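Mandelate racemase/muconate lactonizing protein (Thermobispora bispora, PDB 3VC5) probably dehydrates D-glucarate to 5-dehydro-4-deoxy-D-glucarate with the help of magnesium, as a glucarate dehydratase of the mandelate racemase/muconate lactonizing enzyme family. Local coordinates at residues 87-98 against 131-142. Residues are numbered along the deposited sequence; the frame is centred on the assembly and turned at random.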
loop_
_atom_site.group_PDB
_atom_site.type_symbol
_atom_site.label_atom_id
_atom_site.label_comp_id
_atom_site.label_asym_id
_atom_site.label_seq_id
_atom_site.Cartn_x
_atom_site.Cartn_y
_atom_site.Cartn_z
ATOM N N LEU A 87 -20.869 9.011 11.855
ATOM C CA LEU A 87 -20.698 7.812 11.022
ATOM C C LEU A 87 -21.972 7.013 10.681
ATOM O O LEU A 87 -21.998 6.301 9.666
ATOM C CB LEU A 87 -19.660 6.860 11.618
ATOM C CG LEU A 87 -18.244 7.421 11.749
ATOM C CD1 LEU A 87 -17.294 6.341 12.236
ATOM C CD2 LEU A 87 -17.726 8.016 10.439
ATOM N N PRO A 88 -23.029 7.116 11.513
ATOM C CA PRO A 88 -24.215 6.366 11.100
ATOM C C PRO A 88 -24.639 6.696 9.666
ATOM O O PRO A 88 -24.624 7.870 9.248
ATOM C CB PRO A 88 -25.268 6.779 12.146
ATOM C CG PRO A 88 -24.386 6.988 13.419
ATOM C CD PRO A 88 -23.194 7.722 12.854
ATOM N N GLY A 89 -24.982 5.659 8.914
ATOM C CA GLY A 89 -25.478 5.833 7.537
ATOM C C GLY A 89 -24.400 5.501 6.516
ATOM O O GLY A 89 -24.695 5.278 5.337
ATOM N N LEU A 90 -23.141 5.491 6.969
ATOM C CA LEU A 90 -22.033 5.077 6.105
ATOM C C LEU A 90 -21.859 3.563 6.154
ATOM O O LEU A 90 -22.130 2.906 7.174
ATOM C CB LEU A 90 -20.716 5.787 6.477
ATOM C CG LEU A 90 -20.654 7.316 6.322
ATOM C CD1 LEU A 90 -19.301 7.887 6.726
ATOM C CD2 LEU A 90 -21.036 7.753 4.898
ATOM N N ASP A 91 -21.409 3.016 5.038
ATOM C CA ASP A 91 -21.203 1.591 4.891
ATOM C C ASP A 91 -19.823 1.168 5.432
ATOM O O ASP A 91 -18.861 1.899 5.257
ATOM C CB ASP A 91 -21.294 1.303 3.398
ATOM C CG ASP A 91 -21.282 -0.137 3.098
ATOM O OD1 ASP A 91 -22.365 -0.695 2.877
ATOM O OD2 ASP A 91 -20.194 -0.705 3.093
ATOM N N VAL A 92 -19.730 0.007 6.083
ATOM C CA VAL A 92 -18.456 -0.438 6.694
ATOM C C VAL A 92 -17.354 -0.822 5.684
ATOM O O VAL A 92 -16.188 -0.990 6.071
ATOM C CB VAL A 92 -18.642 -1.622 7.692
ATOM C CG1 VAL A 92 -19.557 -1.235 8.871
ATOM C CG2 VAL A 92 -19.138 -2.892 6.973
ATOM N N TYR A 93 -17.699 -0.981 4.398
ATOM C CA TYR A 93 -16.679 -1.196 3.361
ATOM C C TYR A 93 -16.185 0.142 2.843
ATOM O O TYR A 93 -15.157 0.196 2.149
ATOM C CB TYR A 93 -17.229 -2.015 2.174
ATOM C CG TYR A 93 -17.547 -3.435 2.552
ATOM C CD1 TYR A 93 -16.600 -4.440 2.414
ATOM C CD2 TYR A 93 -18.799 -3.771 3.075
ATOM C CE1 TYR A 93 -16.889 -5.776 2.782
ATOM C CE2 TYR A 93 -19.091 -5.079 3.449
ATOM C CZ TYR A 93 -18.135 -6.072 3.305
ATOM O OH TYR A 93 -18.446 -7.370 3.675
ATOM N N ALA A 94 -16.912 1.211 3.154
ATOM C CA ALA A 94 -16.587 2.530 2.557
ATOM C C ALA A 94 -15.528 3.270 3.365
ATOM O O ALA A 94 -15.782 4.362 3.892
ATOM C CB ALA A 94 -17.836 3.380 2.424
ATOM N N LEU A 95 -14.331 2.674 3.433
ATOM C CA LEU A 95 -13.274 3.195 4.285
ATOM C C LEU A 95 -12.776 4.545 3.802
ATOM O O LEU A 95 -12.458 5.393 4.629
ATOM C CB LEU A 95 -12.106 2.227 4.388
ATOM C CG LEU A 95 -12.409 0.925 5.121
ATOM C CD1 LEU A 95 -11.147 0.018 5.152
ATOM C CD2 LEU A 95 -12.946 1.194 6.506
ATOM N N HIS A 96 -12.699 4.752 2.486
ATOM C CA HIS A 96 -12.288 6.066 1.978
ATOM C C HIS A 96 -13.286 7.144 2.392
ATOM O O HIS A 96 -12.899 8.241 2.797
ATOM C CB HIS A 96 -12.104 6.069 0.449
ATOM C CG HIS A 96 -11.025 5.153 -0.049
ATOM N ND1 HIS A 96 -9.736 5.168 0.444
ATOM C CD2 HIS A 96 -11.051 4.189 -1.003
ATOM C CE1 HIS A 96 -9.015 4.250 -0.183
ATOM N NE2 HIS A 96 -9.789 3.640 -1.065
ATOM N N ARG A 97 -14.577 6.834 2.289
ATOM C CA ARG A 97 -15.606 7.784 2.676
ATOM C C ARG A 97 -15.582 8.060 4.188
ATOM O O ARG A 97 -15.743 9.199 4.626
ATOM C CB ARG A 97 -16.969 7.251 2.249
ATOM C CG ARG A 97 -18.041 8.289 2.186
ATOM C CD ARG A 97 -19.283 7.793 1.392
ATOM N NE ARG A 97 -20.328 8.806 1.402
ATOM C CZ ARG A 97 -21.613 8.570 1.156
ATOM N NH1 ARG A 97 -22.020 7.342 0.888
ATOM N NH2 ARG A 97 -22.491 9.565 1.186
ATOM N N ILE A 98 -15.422 7.009 4.988
ATOM C CA ILE A 98 -15.309 7.190 6.432
ATOM C C ILE A 98 -14.078 8.045 6.779
ATOM O O ILE A 98 -14.134 8.938 7.634
ATOM C CB ILE A 98 -15.262 5.804 7.154
ATOM C CG1 ILE A 98 -16.618 5.112 7.014
ATOM C CG2 ILE A 98 -14.831 5.942 8.628
ATOM C CD1 ILE A 98 -16.588 3.626 7.378
ATOM N N PHE A 131 -9.259 8.230 12.859
ATOM C CA PHE A 131 -9.776 7.236 11.935
ATOM C C PHE A 131 -9.493 5.794 12.364
ATOM O O PHE A 131 -10.323 4.923 12.171
ATOM C CB PHE A 131 -9.157 7.493 10.577
ATOM C CG PHE A 131 -9.499 6.454 9.519
ATOM C CD1 PHE A 131 -10.794 6.383 8.949
ATOM C CD2 PHE A 131 -8.504 5.594 9.042
ATOM C CE1 PHE A 131 -11.084 5.460 7.958
ATOM C CE2 PHE A 131 -8.789 4.662 8.022
ATOM C CZ PHE A 131 -10.079 4.606 7.475
ATOM N N ALA A 132 -8.286 5.521 12.877
ATOM C CA ALA A 132 -7.884 4.160 13.086
ATOM C C ALA A 132 -8.831 3.389 13.988
ATOM O O ALA A 132 -9.021 2.201 13.748
ATOM C CB ALA A 132 -6.464 4.089 13.639
ATOM N N ALA A 133 -9.381 4.008 15.035
ATOM C CA ALA A 133 -10.316 3.247 15.899
ATOM C C ALA A 133 -11.519 2.712 15.092
ATOM O O ALA A 133 -11.994 1.562 15.280
ATOM C CB ALA A 133 -10.818 4.120 17.055
ATOM N N PHE A 134 -12.010 3.537 14.183
ATOM C CA PHE A 134 -13.155 3.111 13.390
ATOM C C PHE A 134 -12.761 2.091 12.315
ATOM O O PHE A 134 -13.517 1.158 12.014
ATOM C CB PHE A 134 -13.790 4.342 12.772
ATOM C CG PHE A 134 -14.158 5.392 13.797
ATOM C CD1 PHE A 134 -15.089 5.114 14.808
ATOM C CD2 PHE A 134 -13.585 6.655 13.755
ATOM C CE1 PHE A 134 -15.428 6.087 15.751
ATOM C CE2 PHE A 134 -13.905 7.621 14.694
ATOM C CZ PHE A 134 -14.841 7.346 15.687
ATOM N N GLU A 135 -11.590 2.277 11.702
ATOM C CA GLU A 135 -11.182 1.391 10.613
ATOM C C GLU A 135 -11.033 -0.046 11.124
ATOM O O GLU A 135 -11.469 -0.993 10.472
ATOM C CB GLU A 135 -9.898 1.877 9.963
ATOM C CG GLU A 135 -9.503 1.066 8.723
ATOM C CD GLU A 135 -8.243 0.228 8.899
ATOM O OE1 GLU A 135 -7.890 -0.144 10.041
ATOM O OE2 GLU A 135 -7.578 -0.060 7.865
ATOM N N VAL A 136 -10.352 -0.205 12.259
ATOM C CA VAL A 136 -10.194 -1.532 12.859
ATOM C C VAL A 136 -11.562 -2.170 13.121
ATOM O O VAL A 136 -11.765 -3.373 12.817
ATOM C CB VAL A 136 -9.316 -1.466 14.158
ATOM C CG1 VAL A 136 -9.365 -2.805 14.926
ATOM C CG2 VAL A 136 -7.929 -1.058 13.788
ATOM N N ALA A 137 -12.503 -1.394 13.654
ATOM C CA ALA A 137 -13.872 -1.925 13.956
ATOM C C ALA A 137 -14.605 -2.325 12.657
ATOM O O ALA A 137 -15.293 -3.358 12.597
ATOM C CB ALA A 137 -14.682 -0.882 14.704
ATOM N N CYS A 138 -14.418 -1.545 11.601
ATOM C CA CYS A 138 -15.044 -1.861 10.305
ATOM C C CYS A 138 -14.424 -3.144 9.726
ATOM O O CYS A 138 -15.121 -3.966 9.127
ATOM C CB CYS A 138 -14.901 -0.675 9.313
ATOM S SG CYS A 138 -16.016 0.661 9.746
ATOM N N LEU A 139 -13.106 -3.326 9.869
ATOM C CA LEU A 139 -12.497 -4.565 9.391
ATOM C C LEU A 139 -12.979 -5.758 10.215
ATOM O O LEU A 139 -13.178 -6.862 9.668
ATOM C CB LEU A 139 -10.958 -4.481 9.430
ATOM C CG LEU A 139 -10.355 -3.421 8.491
ATOM C CD1 LEU A 139 -8.823 -3.423 8.725
ATOM C CD2 LEU A 139 -10.660 -3.795 7.031
ATOM N N ASP A 140 -13.146 -5.556 11.525
ATOM C CA ASP A 140 -13.695 -6.635 12.395
ATOM C C ASP A 140 -15.047 -7.080 11.811
ATOM O O ASP A 140 -15.294 -8.275 11.605
ATOM C CB ASP A 140 -13.809 -6.084 13.843
ATOM C CG ASP A 140 -14.104 -7.134 14.897
ATOM O OD1 ASP A 140 -13.955 -8.359 14.655
ATOM O OD2 ASP A 140 -14.479 -6.681 16.017
ATOM N N ILE A 141 -15.900 -6.114 11.493
ATOM C CA ILE A 141 -17.225 -6.392 10.913
ATOM C C ILE A 141 -17.132 -7.054 9.528
ATOM O O ILE A 141 -17.850 -8.026 9.245
ATOM C CB ILE A 141 -18.069 -5.121 10.844
ATOM C CG1 ILE A 141 -18.472 -4.656 12.266
ATOM C CG2 ILE A 141 -19.347 -5.369 10.020
ATOM C CD1 ILE A 141 -18.891 -3.163 12.343
ATOM N N GLN A 142 -16.271 -6.536 8.651
ATOM C CA GLN A 142 -16.081 -7.181 7.348
ATOM C C GLN A 142 -15.647 -8.640 7.496
ATOM O O GLN A 142 -16.124 -9.516 6.769
ATOM C CB GLN A 142 -15.054 -6.433 6.505
ATOM C CG GLN A 142 -15.455 -5.048 6.076
ATOM C CD GLN A 142 -14.388 -4.424 5.197
ATOM O OE1 GLN A 142 -13.613 -5.141 4.509
ATOM N NE2 GLN A 142 -14.307 -3.099 5.226
HETATM O O HOH W 1 -16.661 -9.263 4.070
HETATM O O HOH W 2 -13.222 -1.782 2.432
#
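L95, V92 and Q142 centre a buried contact in the N-terminal domain, where the loop entering helix 95-106 and that helix's first turn pack on helix 123-146. It illustrates how a largely apolar interface is fixed at one end by a hydrogen bond and an amide-ring stack. L95 is a knob in a hole formed by F131, E135, C138 and L139, its CD2 3.9 Å from C138 CB; the carboxylate of E135 turns elsewhere, to the backbone of L318 and V319. Beside this knob, I98 brings CG2 to the edge of the F131 ring, 3.8 Å from CE1, and CD1 to the sulfur of C138. V92 sets CB beside that sulfur and CG2 3.9 Å from I141 CG2, its side chain crossing I141 at about a right angle. L87 sets CD1 over a face of F134. At the other end, Q142 NE2 donates to V92 O (2.9 Å, N-H...O 151°), which lies near the plane of the Q142 amide, while the nitrogen approaches tilted from the V92 carbonyl plane. With the chain extended beyond CG (chi2 -178°), the Q142 amide stacks on Y93, the planes 24° apart. One water joins Y93 OH to Q142 O. On the sheet side, F134 rests on V56 and I141 on V58 of strand 50-60. Helix 123-146, packed between this antiparallel sheet and segment 87-98, belongs to the alpha+beta capping domain of the enolase superfamily.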